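Local coordinates for protein arylsulfatase (Pseudoalteromonas sp. MB47, PDB 7AJ0) that probably hydrolyses sulfate esters on the algal polysaccharide fucoidan as an exo-acting sulfatase that assembles into an unusual hexamer, at residues N53-L58 with F262-S267; I124-K129 with V160-G165; G149-L154 with E258-Y263; L167-G172 with G223-A228; F173-G178 with L216-K221. One frame throughout, in Å; residues are numbered along the deposited sequence.

Contact 1 (N53-L58 with F262-S267); sequences NVLVLL and FYLIHS
Strands 53-58 and 262-267 run parallel, their axes 10° apart and 4.9 Å at closest approach. Five backbone hydrogen bonds join them, ending with Leu58 N to His266 O at 2.9 Å. A sixth bond uses a side chain: Asn53 OD1 accepts Phe262 N at 3.0 Å, with the donor above the plane of the amide. Asn53 CG lies anti to its own carbonyl carbon, and the flat amide stacks on the Phe262 ring, the two planes 12° apart. Asn53 CB makes a CH-pi contact over a face of that ring, 3.4 Å from the Phe262 centroid. Both strands belong to the large mixed sheet of the sulfatase alpha/beta fold. Helices 240-258 and 290-311 pack on the face that carries Leu55, Leu57 and Leu264. There Leu55 CD1 meets Leu264 CD2 at 3.6 Å, the two chains side by side. On the other face Val54 CB lies against Tyr263 CD2 at 3.6 Å. Tyr263 OH is hydrogen-bonded to Gln141 and Ser384. At the far end a water donates to Leu58 O (2.6 Å) and to Ser267 OG, which also bonds Lys157 O and Arg106. The Leu58 side chain is about 8 Å from the bound calcium.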
# COMPACT_ATOMS: atom_id res chain seq x y z
N ASN A 53 -15.11 -50.73 -8.30
CA ASN A 53 -13.86 -50.07 -8.64
C ASN A 53 -13.93 -48.60 -8.24
O ASN A 53 -15.01 -48.02 -8.12
CB ASN A 53 -13.58 -50.16 -10.14
CG ASN A 53 -13.87 -51.53 -10.72
OD1 ASN A 53 -13.34 -52.54 -10.26
ND2 ASN A 53 -14.71 -51.56 -11.75
N VAL A 54 -12.76 -48.01 -8.03
CA VAL A 54 -12.65 -46.58 -7.79
C VAL A 54 -11.61 -46.03 -8.76
O VAL A 54 -10.52 -46.60 -8.90
CB VAL A 54 -12.25 -46.25 -6.34
CG1 VAL A 54 -12.12 -44.74 -6.17
CG2 VAL A 54 -13.27 -46.82 -5.37
N LEU A 55 -11.96 -44.95 -9.45
CA LEU A 55 -11.04 -44.22 -10.31
C LEU A 55 -10.96 -42.80 -9.80
O LEU A 55 -11.97 -42.08 -9.81
CB LEU A 55 -11.50 -44.26 -11.77
CG LEU A 55 -10.69 -43.43 -12.76
CD1 LEU A 55 -9.27 -43.97 -12.90
CD2 LEU A 55 -11.38 -43.39 -14.11
N VAL A 56 -9.79 -42.40 -9.33
CA VAL A 56 -9.55 -41.05 -8.85
C VAL A 56 -8.75 -40.32 -9.91
O VAL A 56 -7.57 -40.63 -10.14
CB VAL A 56 -8.83 -41.04 -7.49
CG1 VAL A 56 -8.69 -39.61 -6.98
CG2 VAL A 56 -9.57 -41.90 -6.49
N LEU A 57 -9.38 -39.36 -10.59
CA LEU A 57 -8.70 -38.51 -11.57
C LEU A 57 -8.18 -37.28 -10.84
O LEU A 57 -8.96 -36.41 -10.43
CB LEU A 57 -9.65 -38.13 -12.70
CG LEU A 57 -10.20 -39.28 -13.54
CD1 LEU A 57 -11.27 -38.77 -14.49
CD2 LEU A 57 -9.08 -39.97 -14.29
N LEU A 58 -6.87 -37.20 -10.67
CA LEU A 58 -6.23 -36.17 -9.87
C LEU A 58 -5.45 -35.25 -10.81
O LEU A 58 -4.38 -35.62 -11.30
CB LEU A 58 -5.33 -36.79 -8.81
CG LEU A 58 -4.78 -35.88 -7.72
CD1 LEU A 58 -5.90 -35.29 -6.87
CD2 LEU A 58 -3.81 -36.67 -6.86
N PHE A 262 -10.50 -52.94 -9.28
CA PHE A 262 -9.32 -52.10 -9.41
C PHE A 262 -9.50 -50.81 -8.62
O PHE A 262 -10.61 -50.29 -8.50
CB PHE A 262 -8.99 -51.79 -10.88
CG PHE A 262 -9.94 -50.81 -11.53
CD1 PHE A 262 -9.80 -49.45 -11.33
CD2 PHE A 262 -10.93 -51.26 -12.39
CE1 PHE A 262 -10.66 -48.55 -11.93
CE2 PHE A 262 -11.79 -50.37 -13.00
CZ PHE A 262 -11.66 -49.01 -12.77
N TYR A 263 -8.40 -50.33 -8.05
CA TYR A 263 -8.34 -49.01 -7.44
C TYR A 263 -7.19 -48.27 -8.13
O TYR A 263 -6.02 -48.62 -7.94
CB TYR A 263 -8.11 -49.09 -5.94
CG TYR A 263 -8.19 -47.73 -5.26
CD1 TYR A 263 -7.12 -46.85 -5.31
CD2 TYR A 263 -9.34 -47.33 -4.60
CE1 TYR A 263 -7.19 -45.61 -4.71
CE2 TYR A 263 -9.42 -46.09 -3.99
CZ TYR A 263 -8.34 -45.24 -4.05
OH TYR A 263 -8.40 -44.00 -3.45
N LEU A 264 -7.53 -47.25 -8.92
CA LEU A 264 -6.56 -46.53 -9.73
C LEU A 264 -6.61 -45.05 -9.37
O LEU A 264 -7.67 -44.43 -9.44
CB LEU A 264 -6.83 -46.72 -11.22
CG LEU A 264 -6.00 -45.84 -12.15
CD1 LEU A 264 -4.52 -46.09 -11.95
CD2 LEU A 264 -6.39 -46.06 -13.60
N ILE A 265 -5.45 -44.50 -9.01
CA ILE A 265 -5.26 -43.06 -8.93
C ILE A 265 -4.51 -42.65 -10.20
O ILE A 265 -3.31 -42.90 -10.34
CB ILE A 265 -4.48 -42.65 -7.68
CG1 ILE A 265 -5.31 -42.94 -6.42
CG2 ILE A 265 -4.10 -41.17 -7.75
CD1 ILE A 265 -4.54 -42.76 -5.13
N HIS A 266 -5.22 -42.03 -11.14
CA HIS A 266 -4.61 -41.47 -12.34
C HIS A 266 -4.22 -40.03 -12.04
O HIS A 266 -5.08 -39.15 -11.97
CB HIS A 266 -5.54 -41.55 -13.53
CG HIS A 266 -4.90 -41.13 -14.82
ND1 HIS A 266 -4.23 -42.02 -15.63
CD2 HIS A 266 -4.81 -39.92 -15.42
CE1 HIS A 266 -3.76 -41.37 -16.69
NE2 HIS A 266 -4.10 -40.10 -16.58
N SER A 267 -2.93 -39.79 -11.86
CA SER A 267 -2.40 -38.51 -11.38
C SER A 267 -1.75 -37.79 -12.55
O SER A 267 -0.57 -37.97 -12.83
CB SER A 267 -1.41 -38.76 -10.23
OG SER A 267 -0.78 -37.57 -9.80
O HOH W 1 -1.97 -35.03 -10.43

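Contact 2 (I124-K129 with V160-G165); sequences ILTGDK and VGEAEG
Two irregular loops meet here, and 124-129 contains a type II beta turn from Leu125 to Asp128. One hydrogen bond joins the loops: Glu162 N to Ile124 O, 3.2 Å and nearly along the C=O axis. Within the turn, Asp128 OD2 accepts Leu125 N at 2.9 Å, from above the carboxylate plane. Gly161 CA lies 3.6 Å from Ile124 O, and its backbone angles would bring a CB into collision with the carbonyl of the residue before. The remaining contacts are loose packing. Glu162 CG sits between its backbone N and carbonyl carbon (chi1 61°), and the extended chain lies beside Leu125, pointing the same way. Its OE2 comes within 3.9 Å of Leu125 CD2. An alanine in place of Glu162 would lose this flank and would probably loosen the packing on Leu125. Glu162 O and Ala163 O accept hydrogen bonds from Arg225 NH1 and NH2. Just after the turn, Lys129 packs on Lys497 of a neighbouring subunit. Ala163 CB rests 4.0 Å from Leu125 O.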
# COMPACT_ATOMS: atom_id res chain seq x y z
N ILE A 124 10.72 -36.03 0.43
CA ILE A 124 12.02 -36.50 0.91
C ILE A 124 12.80 -37.03 -0.29
O ILE A 124 12.39 -38.01 -0.92
CB ILE A 124 11.86 -37.57 1.99
CG1 ILE A 124 10.82 -37.14 3.03
CG2 ILE A 124 13.21 -37.83 2.66
CD1 ILE A 124 10.57 -38.17 4.12
N LEU A 125 13.92 -36.39 -0.59
CA LEU A 125 14.73 -36.76 -1.74
C LEU A 125 15.77 -37.81 -1.34
O LEU A 125 16.03 -38.05 -0.16
CB LEU A 125 15.42 -35.52 -2.31
CG LEU A 125 14.55 -34.26 -2.40
CD1 LEU A 125 15.38 -33.04 -2.78
CD2 LEU A 125 13.41 -34.48 -3.39
N THR A 126 16.36 -38.44 -2.35
CA THR A 126 17.46 -39.36 -2.10
C THR A 126 18.56 -38.64 -1.32
O THR A 126 18.86 -37.47 -1.57
CB THR A 126 18.01 -39.90 -3.41
OG1 THR A 126 17.00 -40.67 -4.08
CG2 THR A 126 19.23 -40.78 -3.16
N GLY A 127 19.15 -39.35 -0.36
CA GLY A 127 20.21 -38.78 0.44
C GLY A 127 19.77 -37.81 1.51
O GLY A 127 20.58 -37.00 1.97
N ASP A 128 18.50 -37.86 1.92
CA ASP A 128 18.01 -37.02 3.00
C ASP A 128 18.17 -37.72 4.34
O ASP A 128 17.94 -38.93 4.45
CB ASP A 128 16.54 -36.65 2.78
CG ASP A 128 16.36 -35.46 1.86
OD1 ASP A 128 17.38 -34.91 1.39
OD2 ASP A 128 15.20 -35.07 1.61
N LYS A 129 18.57 -36.96 5.35
CA LYS A 129 18.67 -37.48 6.71
C LYS A 129 17.27 -37.62 7.30
O LYS A 129 16.53 -36.64 7.39
CB LYS A 129 19.54 -36.56 7.57
CG LYS A 129 18.97 -35.16 7.81
CD LYS A 129 19.85 -34.34 8.75
CE LYS A 129 19.21 -33.01 9.12
NZ LYS A 129 19.17 -32.04 7.98
N VAL A 160 5.50 -37.63 -3.30
CA VAL A 160 5.38 -37.87 -1.87
C VAL A 160 6.60 -38.66 -1.42
O VAL A 160 6.51 -39.53 -0.54
CB VAL A 160 4.08 -38.63 -1.52
CG1 VAL A 160 3.79 -38.50 -0.02
CG2 VAL A 160 2.92 -38.12 -2.35
N GLY A 161 7.75 -38.40 -2.03
CA GLY A 161 8.98 -39.06 -1.64
C GLY A 161 9.53 -40.00 -2.69
O GLY A 161 8.80 -40.80 -3.27
N GLU A 162 10.84 -39.91 -2.93
CA GLU A 162 11.50 -40.73 -3.93
C GLU A 162 12.68 -41.53 -3.39
O GLU A 162 13.35 -42.21 -4.17
CB GLU A 162 11.99 -39.86 -5.10
CG GLU A 162 13.00 -38.79 -4.70
CD GLU A 162 13.28 -37.80 -5.81
OE1 GLU A 162 12.35 -37.52 -6.61
OE2 GLU A 162 14.42 -37.30 -5.89
N ALA A 163 12.94 -41.47 -2.09
CA ALA A 163 14.03 -42.25 -1.51
C ALA A 163 13.60 -43.72 -1.39
O ALA A 163 12.46 -44.09 -1.68
CB ALA A 163 14.44 -41.68 -0.16
N GLU A 164 14.54 -44.56 -0.95
CA GLU A 164 14.30 -45.99 -0.87
C GLU A 164 13.05 -46.29 -0.05
O GLU A 164 12.90 -45.82 1.08
CB GLU A 164 15.52 -46.68 -0.26
CG GLU A 164 15.42 -48.19 -0.20
CD GLU A 164 16.69 -48.84 0.33
OE1 GLU A 164 17.76 -48.21 0.22
OE2 GLU A 164 16.61 -49.97 0.86
N GLY A 165 12.16 -47.09 -0.63
CA GLY A 165 10.96 -47.50 0.07
C GLY A 165 9.87 -46.46 0.17
O GLY A 165 9.08 -46.50 1.11

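Contact 3 (G149-L154 with E258-Y263); sequences GYKTAL and EGKPFY
Strand 151-154 pairs in parallel with the start of strand 262-267, its neighbour in the large sulfatase sheet. Gly149 and Gly259 each close a helix as part of a Schellman motif. Just before the strands, Tyr150 and Pro261 cross at about a right angle. Pro261 CB sits over one face of the Tyr150 ring, 3.7 Å from its centroid and displaced toward the rim, in a CH-pi contact. The ring edge is turned to the backbone of Phe262 and Tyr263, and Tyr150 CD2 reaches Tyr263 CB at 4.1 Å. The Tyr150 hydroxyl bonds Pro52 O. Thr152 crosses Tyr263 obliquely, with Thr152 CG2 near Tyr263 CB, while Thr152 OG1 is held by Ser146. On the opposite face Lys151 bends at chi2 and chi3, and its CG meets Lys260 CD at 4.1 Å. Lys151 NZ is 5.2 Å from Glu258 OE1, too far for a salt bridge. Lys151 N bonds Pro261 O, Ala153 N bonds Tyr263 O, and Tyr263 N bonds Lys151 O at 2.9 Å.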
# COMPACT_ATOMS: atom_id res chain seq x y z
N GLY A 149 -8.25 -58.13 -2.23
CA GLY A 149 -8.47 -58.56 -3.59
C GLY A 149 -8.45 -57.49 -4.65
O GLY A 149 -8.65 -57.81 -5.83
N TYR A 150 -8.22 -56.23 -4.28
CA TYR A 150 -8.11 -55.17 -5.27
C TYR A 150 -6.74 -55.23 -5.96
O TYR A 150 -5.73 -55.55 -5.33
CB TYR A 150 -8.29 -53.80 -4.62
CG TYR A 150 -9.72 -53.38 -4.39
CD1 TYR A 150 -10.44 -53.89 -3.32
CD2 TYR A 150 -10.34 -52.47 -5.23
CE1 TYR A 150 -11.75 -53.51 -3.10
CE2 TYR A 150 -11.65 -52.08 -5.01
CZ TYR A 150 -12.35 -52.61 -3.95
OH TYR A 150 -13.65 -52.22 -3.74
N LYS A 151 -6.72 -54.91 -7.25
CA LYS A 151 -5.49 -54.55 -7.94
C LYS A 151 -5.36 -53.03 -7.85
O LYS A 151 -6.22 -52.29 -8.35
CB LYS A 151 -5.50 -55.02 -9.39
CG LYS A 151 -5.47 -56.54 -9.55
CD LYS A 151 -4.15 -57.15 -9.08
CE LYS A 151 -3.00 -56.86 -10.05
NZ LYS A 151 -1.70 -57.42 -9.57
N THR A 152 -4.30 -52.56 -7.20
CA THR A 152 -4.14 -51.15 -6.86
C THR A 152 -2.96 -50.55 -7.62
O THR A 152 -1.91 -51.18 -7.73
CB THR A 152 -3.93 -50.99 -5.35
OG1 THR A 152 -2.71 -51.64 -4.97
CG2 THR A 152 -5.08 -51.61 -4.58
N ALA A 153 -3.15 -49.34 -8.12
CA ALA A 153 -2.11 -48.70 -8.90
C ALA A 153 -2.19 -47.19 -8.76
O ALA A 153 -3.27 -46.62 -8.59
CB ALA A 153 -2.21 -49.07 -10.39
N LEU A 154 -1.03 -46.55 -8.81
CA LEU A 154 -0.91 -45.11 -8.99
C LEU A 154 -0.14 -44.88 -10.27
O LEU A 154 1.00 -45.36 -10.41
CB LEU A 154 -0.22 -44.45 -7.80
CG LEU A 154 -0.26 -42.92 -7.82
CD1 LEU A 154 -0.37 -42.37 -6.41
CD2 LEU A 154 0.96 -42.33 -8.52
N GLU A 258 -9.14 -59.91 -15.58
CA GLU A 258 -8.93 -60.87 -14.50
C GLU A 258 -10.15 -61.00 -13.59
O GLU A 258 -10.18 -61.91 -12.76
CB GLU A 258 -7.73 -60.46 -13.65
CG GLU A 258 -6.40 -60.49 -14.39
CD GLU A 258 -5.28 -59.86 -13.59
OE1 GLU A 258 -5.39 -59.80 -12.35
OE2 GLU A 258 -4.28 -59.43 -14.21
N GLY A 259 -11.13 -60.12 -13.72
CA GLY A 259 -12.30 -60.16 -12.87
C GLY A 259 -12.08 -59.63 -11.47
O GLY A 259 -12.85 -59.96 -10.57
N LYS A 260 -11.06 -58.80 -11.27
CA LYS A 260 -10.78 -58.27 -9.94
C LYS A 260 -11.10 -56.78 -9.87
O LYS A 260 -10.95 -56.05 -10.85
CB LYS A 260 -9.30 -58.47 -9.57
CG LYS A 260 -8.93 -59.92 -9.29
CD LYS A 260 -7.44 -60.07 -9.01
CE LYS A 260 -7.08 -61.52 -8.72
NZ LYS A 260 -5.61 -61.74 -8.70
N PRO A 261 -11.56 -56.30 -8.71
CA PRO A 261 -11.78 -54.86 -8.57
C PRO A 261 -10.46 -54.11 -8.66
O PRO A 261 -9.42 -54.58 -8.19
CB PRO A 261 -12.41 -54.72 -7.18
CG PRO A 261 -12.81 -56.11 -6.77
CD PRO A 261 -11.86 -57.03 -7.47
N PHE A 262 -10.50 -52.94 -9.28
CA PHE A 262 -9.32 -52.10 -9.41
C PHE A 262 -9.50 -50.81 -8.62
O PHE A 262 -10.61 -50.29 -8.50
CB PHE A 262 -8.99 -51.79 -10.88
CG PHE A 262 -9.94 -50.81 -11.53
CD1 PHE A 262 -9.80 -49.45 -11.33
CD2 PHE A 262 -10.93 -51.26 -12.39
CE1 PHE A 262 -10.66 -48.55 -11.93
CE2 PHE A 262 -11.79 -50.37 -13.00
CZ PHE A 262 -11.66 -49.01 -12.77
N TYR A 263 -8.40 -50.33 -8.05
CA TYR A 263 -8.34 -49.01 -7.44
C TYR A 263 -7.19 -48.27 -8.13
O TYR A 263 -6.02 -48.62 -7.94
CB TYR A 263 -8.11 -49.09 -5.94
CG TYR A 263 -8.19 -47.73 -5.26
CD1 TYR A 263 -7.12 -46.85 -5.31
CD2 TYR A 263 -9.34 -47.33 -4.60
CE1 TYR A 263 -7.19 -45.61 -4.71
CE2 TYR A 263 -9.42 -46.09 -3.99
CZ TYR A 263 -8.34 -45.24 -4.05
OH TYR A 263 -8.40 -44.00 -3.45

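Contact 4 (L167-G172 with G223-A228); sequences LPHEVG and GKREVA
Glu170 OE1 is gripped by two donors. Arg225 NH2 meets it at 3.0 Å on the syn lone pair, and Leu167 N comes at 3.1 Å from above the carboxylate plane. The other oxygen, Glu170 OE2, accepts Arg225 NE at 3.2 Å, also from above the plane. The salt bridge is therefore side-on and two-pronged, with NE and NH2 each holding one oxygen. Both oxygens lie close to the guanidinium plane, but the carboxylate is turned 39° against it. Arg225 is extended from CG to NE, which carries the group across to Glu170. Leu167 CD1 covers one face of the guanidinium, 3.1 Å from Arg225 NE. The His169 ring stands at 71° to the guanidinium and directs its edge at the aliphatic part of Arg225, CE1 to CG. A water donates to Glu170 OE2 and to Gly223 O, and it also bonds His169 NE2 at 2.6 Å. Arg225 has further partners: NH1 bonds Glu162 O and NH2 bonds Ala163 O. These acceptors probably fix the rotation of the guanidinium, whose charge is likely to keep Glu170 ionised. The backbone bond Glu170 N to Leu167 O, 2.8 Å, closes the short 3-10 turn 168-170. The arrangement is a salt bridge between a 3-10 turn and segment 223-228, beside the antiparallel strands 215-220 and 226-230 at the end of the sheet.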
# COMPACT_ATOMS: atom_id res chain seq x y z
N LEU A 167 8.25 -45.09 -3.04
CA LEU A 167 7.43 -45.04 -4.23
C LEU A 167 6.17 -45.88 -4.04
O LEU A 167 6.14 -46.80 -3.23
CB LEU A 167 8.22 -45.52 -5.44
CG LEU A 167 9.36 -44.60 -5.88
CD1 LEU A 167 10.03 -45.13 -7.14
CD2 LEU A 167 8.86 -43.18 -6.12
N PRO A 168 5.10 -45.57 -4.79
CA PRO A 168 3.82 -46.24 -4.53
C PRO A 168 3.89 -47.76 -4.55
O PRO A 168 3.22 -48.41 -3.73
CB PRO A 168 2.91 -45.70 -5.64
CG PRO A 168 3.49 -44.36 -5.96
CD PRO A 168 4.98 -44.51 -5.81
N HIS A 169 4.67 -48.35 -5.45
CA HIS A 169 4.75 -49.80 -5.50
C HIS A 169 5.54 -50.39 -4.34
O HIS A 169 5.61 -51.61 -4.22
CB HIS A 169 5.38 -50.25 -6.82
CG HIS A 169 6.85 -50.01 -6.91
ND1 HIS A 169 7.38 -48.76 -7.10
CD2 HIS A 169 7.90 -50.86 -6.83
CE1 HIS A 169 8.70 -48.85 -7.14
NE2 HIS A 169 9.04 -50.11 -6.98
N GLU A 170 6.12 -49.55 -3.48
CA GLU A 170 6.84 -50.00 -2.30
C GLU A 170 6.09 -49.68 -1.01
O GLU A 170 6.57 -50.06 0.07
CB GLU A 170 8.23 -49.36 -2.27
CG GLU A 170 9.06 -49.62 -3.53
CD GLU A 170 10.25 -48.69 -3.66
OE1 GLU A 170 10.19 -47.55 -3.14
OE2 GLU A 170 11.25 -49.09 -4.29
N VAL A 171 4.94 -49.01 -1.09
CA VAL A 171 4.19 -48.60 0.09
C VAL A 171 2.76 -49.15 0.06
O VAL A 171 1.91 -48.66 0.79
CB VAL A 171 4.19 -47.07 0.23
CG1 VAL A 171 5.60 -46.51 0.11
CG2 VAL A 171 3.26 -46.44 -0.80
N GLY A 172 2.50 -50.15 -0.77
CA GLY A 172 1.20 -50.80 -0.77
C GLY A 172 0.60 -51.06 -2.14
O GLY A 172 -0.04 -52.10 -2.35
N GLY A 223 9.16 -55.94 -6.87
CA GLY A 223 10.18 -55.86 -7.90
C GLY A 223 11.04 -54.62 -7.83
O GLY A 223 10.99 -53.88 -6.84
N LYS A 224 11.82 -54.38 -8.87
CA LYS A 224 12.76 -53.27 -8.92
C LYS A 224 12.17 -52.09 -9.68
O LYS A 224 11.21 -52.22 -10.44
CB LYS A 224 14.06 -53.71 -9.59
CG LYS A 224 14.83 -54.79 -8.85
CD LYS A 224 15.45 -54.26 -7.56
CE LYS A 224 14.59 -54.57 -6.34
NZ LYS A 224 15.14 -53.95 -5.10
N ARG A 225 12.76 -50.92 -9.44
CA ARG A 225 12.45 -49.74 -10.22
C ARG A 225 13.10 -49.83 -11.60
O ARG A 225 14.25 -50.26 -11.73
CB ARG A 225 12.93 -48.48 -9.52
CG ARG A 225 12.34 -48.26 -8.14
CD ARG A 225 12.94 -47.02 -7.51
NE ARG A 225 12.46 -46.81 -6.15
CZ ARG A 225 12.72 -45.73 -5.43
NH1 ARG A 225 13.46 -44.75 -5.94
NH2 ARG A 225 12.24 -45.62 -4.20
N GLU A 226 12.36 -49.42 -12.62
CA GLU A 226 12.87 -49.34 -13.98
C GLU A 226 12.57 -47.96 -14.54
O GLU A 226 11.56 -47.34 -14.22
CB GLU A 226 12.23 -50.39 -14.90
CG GLU A 226 12.38 -51.83 -14.45
CD GLU A 226 11.63 -52.79 -15.36
OE1 GLU A 226 11.25 -52.37 -16.48
OE2 GLU A 226 11.43 -53.96 -14.96
N VAL A 227 13.46 -47.48 -15.41
CA VAL A 227 13.20 -46.29 -16.21
C VAL A 227 12.46 -46.77 -17.46
O VAL A 227 13.07 -47.30 -18.39
CB VAL A 227 14.48 -45.53 -16.55
CG1 VAL A 227 14.17 -44.38 -17.50
CG2 VAL A 227 15.14 -45.01 -15.28
N ALA A 228 11.14 -46.59 -17.47
CA ALA A 228 10.32 -47.10 -18.55
C ALA A 228 10.19 -46.14 -19.72
O ALA A 228 10.01 -46.58 -20.86
CB ALA A 228 8.92 -47.44 -18.02
O HOH W 2 11.37 -50.89 -6.02

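Contact 5 (F173-G178 with L216-K221); sequences FDYFYG and LIKGRK
Asp174 OD1 and Lys221 NZ form a salt bridge of 3.0 Å, with the amine above the carboxylate plane. Lys221 bends at chi3 to bring NZ there, and NZ also bonds Gly172 O. Asp174 OD2 is held by Ser146 OG and Thr152 N. Lys221 N bonds Asp174 O at 2.9 Å. Strands 175-177 and 216-220 are antiparallel. Phe176 and Gly219 form a hydrogen-bonded pair, with Phe176 N to Gly219 O at 2.8 Å, and Gly178 pairs likewise with Ile217. The Tyr175 ring lies 22° from the guanidinium plane of Arg220, its CE1 over one guanidinium face. Tyr175 OH touches Lys218 CE at 3.3 Å and bonds Glu247. An alanine at Tyr175 would lose the ring against the Arg220 guanidinium and the hydroxyl bonded to Glu247, and would probably leave the guanidinium less ordered. Tyr177 CE1 meets Leu216 CD1 at 3.8 Å. The salt bridge and the Gly172 carbonyl hold the Lys221 amine at one end of the pairing, while aromatic and aliphatic packing follows along the strands.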
# COMPACT_ATOMS: atom_id res chain seq x y z
N PHE A 173 0.79 -50.13 -3.07
CA PHE A 173 0.18 -50.27 -4.39
C PHE A 173 0.83 -51.42 -5.15
O PHE A 173 2.04 -51.66 -5.04
CB PHE A 173 0.31 -48.97 -5.18
CG PHE A 173 -0.48 -47.83 -4.61
CD1 PHE A 173 0.07 -47.01 -3.64
CD2 PHE A 173 -1.77 -47.57 -5.04
CE1 PHE A 173 -0.65 -45.95 -3.11
CE2 PHE A 173 -2.50 -46.52 -4.52
CZ PHE A 173 -1.94 -45.71 -3.55
N ASP A 174 0.02 -52.13 -5.95
CA ASP A 174 0.54 -53.22 -6.75
C ASP A 174 1.40 -52.72 -7.90
O ASP A 174 2.34 -53.40 -8.32
CB ASP A 174 -0.60 -54.08 -7.30
CG ASP A 174 -1.39 -54.78 -6.21
OD1 ASP A 174 -0.78 -55.37 -5.30
OD2 ASP A 174 -2.64 -54.73 -6.27
N TYR A 175 1.08 -51.55 -8.44
CA TYR A 175 1.73 -51.07 -9.66
C TYR A 175 1.92 -49.56 -9.57
O TYR A 175 1.00 -48.84 -9.18
CB TYR A 175 0.89 -51.42 -10.89
CG TYR A 175 1.54 -51.09 -12.21
CD1 TYR A 175 2.75 -51.67 -12.57
CD2 TYR A 175 0.95 -50.21 -13.10
CE1 TYR A 175 3.35 -51.38 -13.78
CE2 TYR A 175 1.54 -49.91 -14.31
CZ TYR A 175 2.74 -50.50 -14.64
OH TYR A 175 3.34 -50.21 -15.84
N PHE A 176 3.12 -49.10 -9.92
CA PHE A 176 3.41 -47.69 -10.07
C PHE A 176 3.99 -47.42 -11.45
O PHE A 176 4.79 -48.21 -11.96
CB PHE A 176 4.39 -47.17 -9.01
CG PHE A 176 4.90 -45.78 -9.29
CD1 PHE A 176 4.01 -44.72 -9.39
CD2 PHE A 176 6.25 -45.54 -9.45
CE1 PHE A 176 4.47 -43.44 -9.64
CE2 PHE A 176 6.71 -44.26 -9.70
CZ PHE A 176 5.82 -43.21 -9.80
N TYR A 177 3.59 -46.30 -12.04
CA TYR A 177 4.15 -45.86 -13.31
C TYR A 177 3.96 -44.35 -13.39
O TYR A 177 2.83 -43.89 -13.56
CB TYR A 177 3.48 -46.56 -14.49
CG TYR A 177 4.13 -46.27 -15.82
CD1 TYR A 177 4.05 -45.01 -16.40
CD2 TYR A 177 4.84 -47.25 -16.50
CE1 TYR A 177 4.65 -44.73 -17.61
CE2 TYR A 177 5.44 -46.98 -17.72
CZ TYR A 177 5.34 -45.72 -18.26
OH TYR A 177 5.94 -45.44 -19.47
N GLY A 178 5.04 -43.60 -13.26
CA GLY A 178 4.92 -42.16 -13.41
C GLY A 178 6.13 -41.42 -12.85
O GLY A 178 7.23 -41.96 -12.82
N LEU A 216 10.21 -41.41 -16.60
CA LEU A 216 9.13 -42.08 -15.88
C LEU A 216 9.62 -43.41 -15.34
O LEU A 216 10.28 -44.18 -16.05
CB LEU A 216 7.92 -42.27 -16.79
CG LEU A 216 7.38 -40.99 -17.41
CD1 LEU A 216 6.14 -41.25 -18.24
CD2 LEU A 216 7.08 -39.96 -16.33
N ILE A 217 9.29 -43.69 -14.08
CA ILE A 217 9.75 -44.89 -13.39
C ILE A 217 8.60 -45.88 -13.30
O ILE A 217 7.46 -45.51 -12.99
CB ILE A 217 10.29 -44.55 -11.99
CG1 ILE A 217 11.47 -43.58 -12.10
CG2 ILE A 217 10.70 -45.81 -11.25
CD1 ILE A 217 12.61 -44.09 -12.96
N LYS A 218 8.91 -47.15 -13.57
CA LYS A 218 7.94 -48.24 -13.56
C LYS A 218 8.31 -49.21 -12.45
O LYS A 218 9.49 -49.56 -12.30
CB LYS A 218 7.92 -48.94 -14.92
CG LYS A 218 7.00 -50.14 -15.05
CD LYS A 218 7.38 -50.92 -16.30
CE LYS A 218 6.17 -51.42 -17.06
NZ LYS A 218 6.57 -51.95 -18.40
N GLY A 219 7.32 -49.63 -11.68
CA GLY A 219 7.58 -50.52 -10.56
C GLY A 219 6.40 -51.38 -10.18
O GLY A 219 5.25 -50.92 -10.17
N ARG A 220 6.67 -52.65 -9.86
CA ARG A 220 5.66 -53.58 -9.38
C ARG A 220 5.98 -53.98 -7.95
O ARG A 220 7.15 -54.06 -7.56
CB ARG A 220 5.58 -54.83 -10.26
CG ARG A 220 5.33 -54.55 -11.72
CD ARG A 220 5.04 -55.82 -12.50
NE ARG A 220 4.74 -55.53 -13.90
CZ ARG A 220 3.58 -55.05 -14.34
NH1 ARG A 220 2.59 -54.81 -13.49
NH2 ARG A 220 3.40 -54.82 -15.63
N LYS A 221 4.93 -54.23 -7.18
CA LYS A 221 5.09 -54.73 -5.82
C LYS A 221 6.00 -55.95 -5.82
O LYS A 221 5.74 -56.93 -6.53
CB LYS A 221 3.73 -55.08 -5.23
CG LYS A 221 3.77 -55.57 -3.79
CD LYS A 221 2.36 -55.81 -3.25
CE LYS A 221 1.65 -54.50 -2.94
NZ LYS A 221 0.23 -54.72 -2.52

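Contact 1 is wholly buried, whereas the other four are only partly buried. Contacts 1 and 3 share strand 262-267, on whose two edges lie strands 53-58 and 151-154. Contact 5 continues the same sheet outward: strand 175-177 borders 151-155, and 215-220 follows it. Contact 4 joins segment 223-228 to the loop before 175-177. Its Arg225 also bonds the carbonyls of Glu162 and Ala163, so contacts 2 and 4 meet. The chemistry shifts with place. Contacts 1 and 3 rest on parallel backbone bonding and CH-pi packing, contact 5 combines antiparallel bonds with a salt bridge, contact 4 relies on a salt bridge and a water, and contact 2 has one backbone bond between loops.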